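PDB 4QTQ: XAC2610 protein from Xanthomonas axonopodis pv. citri, which probably serves as an immunity protein that inhibits a peptidoglycan hydrolase effector linked to bacterial killing by a type IV secretion system. Local coordinates for residues L15-E20 against V32-C37. Numbering follows the deposited sequence.
Sequences LNEQGE and VHAQSC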
ATOM      1  N   LEU A  15      -0.181  21.080  -1.659  1.00 45.39           N
ATOM      2  CA  LEU A  15      -0.413  21.787  -0.414  1.00 45.67           C
ATOM      3  C   LEU A  15      -0.425  23.287  -0.689  1.00 47.53           C
ATOM      4  O   LEU A  15       0.559  23.845  -1.192  1.00 49.10           O
ATOM      5  CB  LEU A  15       0.668  21.431   0.613  1.00 47.77           C
ATOM      6  CG  LEU A  15       0.649  19.965   1.059  1.00 48.84           C
ATOM      7  CD1 LEU A  15       1.979  19.572   1.676  1.00 52.48           C
ATOM      8  CD2 LEU A  15      -0.505  19.713   2.021  1.00 47.57           C
ATOM      9  N   ASN A  16      -1.556  23.928  -0.401  1.00 46.62           N
ATOM     10  CA  ASN A  16      -1.671  25.376  -0.534  1.00 47.99           C
ATOM     11  C   ASN A  16      -0.862  26.115   0.537  1.00 50.94           C
ATOM     12  O   ASN A  16      -0.157  25.497   1.345  1.00 51.49           O
ATOM     13  CB  ASN A  16      -3.155  25.800  -0.511  1.00 47.74           C
ATOM     14  CG  ASN A  16      -3.784  25.737   0.878  1.00 46.63           C
ATOM     15  OD1 ASN A  16      -3.146  25.376   1.870  1.00 44.84           O
ATOM     16  ND2 ASN A  16      -5.051  26.099   0.948  1.00 48.47           N
ATOM     17  N   GLU A  17      -0.975  27.436   0.537  1.00 55.11           N
ATOM     18  CA  GLU A  17      -0.254  28.297   1.485  1.00 58.50           C
ATOM     19  C   GLU A  17      -0.479  27.987   2.986  1.00 58.48           C
ATOM     20  O   GLU A  17       0.390  28.277   3.799  1.00 60.15           O
ATOM     21  CB  GLU A  17      -0.520  29.785   1.176  1.00 61.64           C
ATOM     22  CG  GLU A  17      -1.992  30.198   1.099  0.80 65.21           C
ATOM     23  CD  GLU A  17      -2.702  29.769  -0.184  0.80 65.84           C
ATOM     24  OE1 GLU A  17      -2.014  29.369  -1.148  0.80 64.63           O
ATOM     25  OE2 GLU A  17      -3.957  29.817  -0.226  0.80 67.31           O
ATOM     26  N   GLN A  18      -1.616  27.389   3.349  1.00 59.92           N
ATOM     27  CA  GLN A  18      -1.851  26.924   4.736  1.00 61.63           C
ATOM     28  C   GLN A  18      -1.420  25.466   4.998  1.00 59.74           C
ATOM     29  O   GLN A  18      -1.734  24.905   6.055  1.00 61.46           O
ATOM     30  CB  GLN A  18      -3.334  27.070   5.118  1.00 65.68           C
ATOM     31  CG  GLN A  18      -3.768  28.487   5.445  1.00 71.21           C
ATOM     32  CD  GLN A  18      -3.947  29.339   4.206  1.00 74.10           C
ATOM     33  OE1 GLN A  18      -4.496  28.878   3.202  1.00 74.79           O
ATOM     34  NE2 GLN A  18      -3.491  30.590   4.267  1.00 78.04           N
ATOM     35  N   GLY A  19      -0.709  24.851   4.057  1.00 56.21           N
ATOM     36  CA  GLY A  19      -0.344  23.440   4.182  1.00 54.56           C
ATOM     37  C   GLY A  19      -1.565  22.534   4.132  1.00 52.70           C
ATOM     38  O   GLY A  19      -1.690  21.606   4.930  1.00 52.03           O
ATOM     39  N   GLU A  20      -2.454  22.794   3.173  1.00 49.76           N
ATOM     40  CA  GLU A  20      -3.725  22.094   3.085  1.00 49.66           C
ATOM     41  C   GLU A  20      -4.067  21.647   1.674  1.00 46.62           C
ATOM     42  O   GLU A  20      -3.804  22.359   0.703  1.00 45.91           O
ATOM     43  CB  GLU A  20      -4.846  22.973   3.658  1.00 53.56           C
ATOM     44  CG  GLU A  20      -5.265  22.551   5.058  1.00 60.58           C
ATOM     45  CD  GLU A  20      -5.694  23.703   5.952  1.00 67.66           C
ATOM     46  OE1 GLU A  20      -6.148  24.752   5.432  1.00 70.04           O
ATOM     47  OE2 GLU A  20      -5.575  23.546   7.191  1.00 73.34           O
ATOM     48  N   VAL A  32      -5.798  16.896   3.553  1.00 42.13           N
ATOM     49  CA  VAL A  32      -4.473  16.736   4.130  1.00 41.81           C
ATOM     50  C   VAL A  32      -4.116  18.063   4.794  1.00 43.95           C
ATOM     51  O   VAL A  32      -4.339  19.125   4.212  1.00 44.88           O
ATOM     52  CB  VAL A  32      -3.402  16.410   3.056  1.00 41.09           C
ATOM     53  CG1 VAL A  32      -2.031  16.220   3.703  1.00 40.98           C
ATOM     54  CG2 VAL A  32      -3.786  15.171   2.258  1.00 40.52           C
ATOM     55  N   HIS A  33      -3.599  17.986   6.016  1.00 44.28           N
ATOM     56  CA  HIS A  33      -3.109  19.140   6.740  0.50 46.71           C
ATOM     57  C   HIS A  33      -1.667  18.827   7.166  1.00 47.31           C
ATOM     58  O   HIS A  33      -1.445  17.958   8.013  1.00 47.46           O
ATOM     59  CB  HIS A  33      -4.029  19.403   7.939  0.50 48.49           C
ATOM     60  CG  HIS A  33      -5.473  19.103   7.659  0.50 48.39           C
ATOM     61  ND1 HIS A  33      -6.350  20.048   7.177  0.50 49.23           N
ATOM     62  CD2 HIS A  33      -6.177  17.949   7.755  0.50 47.95           C
ATOM     63  CE1 HIS A  33      -7.538  19.496   7.009  0.50 49.84           C
ATOM     64  NE2 HIS A  33      -7.460  18.223   7.352  0.50 49.08           N
ATOM     65  N   ALA A  34      -0.701  19.514   6.565  1.00 47.41           N
ATOM     66  CA  ALA A  34       0.710  19.260   6.829  1.00 48.73           C
ATOM     67  C   ALA A  34       1.505  20.535   6.675  1.00 51.30           C
ATOM     68  O   ALA A  34       1.484  21.155   5.613  1.00 51.07           O
ATOM     69  CB  ALA A  34       1.252  18.203   5.877  1.00 47.48           C
ATOM     70  N   GLN A  35       2.214  20.899   7.737  1.00 55.57           N
ATOM     71  CA  GLN A  35       3.078  22.071   7.765  1.00 60.36           C
ATOM     72  C   GLN A  35       4.540  21.626   7.697  1.00 58.30           C
ATOM     73  O   GLN A  35       4.864  20.474   7.980  1.00 59.06           O
ATOM     74  CB  GLN A  35       2.867  22.853   9.073  1.00 66.12           C
ATOM     75  CG  GLN A  35       1.425  22.964   9.562  1.00 71.16           C
ATOM     76  CD  GLN A  35       0.597  23.928   8.736  1.00 75.87           C
ATOM     77  OE1 GLN A  35       0.876  25.126   8.710  1.00 80.50           O
ATOM     78  NE2 GLN A  35      -0.437  23.414   8.068  1.00 77.25           N
ATOM     79  N   SER A  36       5.418  22.551   7.334  1.00 58.51           N
ATOM     80  CA  SER A  36       6.870  22.341   7.419  1.00 58.99           C
ATOM     81  C   SER A  36       7.367  21.130   6.622  1.00 55.56           C
ATOM     82  O   SER A  36       8.297  20.440   7.042  1.00 57.17           O
ATOM     83  CB  SER A  36       7.302  22.202   8.885  1.00 62.66           C
ATOM     84  OG  SER A  36       6.807  23.272   9.669  1.00 67.12           O
ATOM     85  N   CYS A  37       6.746  20.883   5.474  1.00 51.13           N
ATOM     86  CA  CYS A  37       7.177  19.841   4.569  1.00 47.21           C
ATOM     87  C   CYS A  37       8.445  20.302   3.851  1.00 46.96           C
ATOM     88  O   CYS A  37       8.716  21.496   3.780  1.00 48.70           O
ATOM     89  CB  CYS A  37       6.061  19.540   3.566  1.00 46.87           C
ATOM     90  SG  CYS A  37       4.481  19.095   4.352  1.00 46.64           S
TER
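Gln35 and Ala34 bind two successive carbonyls of the 16-19 turn, a worked example of how a side-chain amide can add one more bond to an antiparallel pairing. Gln35 leaves its backbone pointing away from residues 15-20, and its side chain has to double back. Its CB meets nothing of the turn; CG stands anti to the carbonyl carbon, and a bend at chi2 (-73°) brings the chain round until CD is 3.7 Å from Gln18 O. The two ends of the amide then differ: OE1 stays 3.7 Å from Gln18 O, acceptor to acceptor, whereas NE2 donates to Gln18 O at 2.8 Å. The bond is fairly straight (161° at the hydrogen), with the acceptor close to the amide plane of Gln35 but the donor tilted from the carbonyl plane of Gln18. One residue on, Gly19 O takes Ala34 N at 2.8 Å, in the carbonyl plane; this is the regular antiparallel bond flanking the non-hydrogen-bonded pair of Glu20 and His33, whose side chains share a sheet face.

The turn thus held is of type I, running from Asn16 to Gly19. Within it, Asn16 OD1 accepts from Glu20 N and, weakly, from Gln18 N, while Gly19, at positive phi, passes the chain into strand 20-25.

Just before the turn, Leu15 splits its two branches: CD2 meets Val32 CG1 at 4.2 Å, and CD1 reaches Cys37 SG at 3.7 Å. That sulfur is disulfide-bonded to Cys47, which Leu15 also touches.

One backbone and one side-chain N-H thus satisfy the successive carbonyls Gly19 O and Gln18 O, while Leu15 makes apolar contact with Val32 and the disulfide. The approach to edge strand 20-25 is therefore held both by directional polar bonds, which fix its register, and by less directional apolar packing.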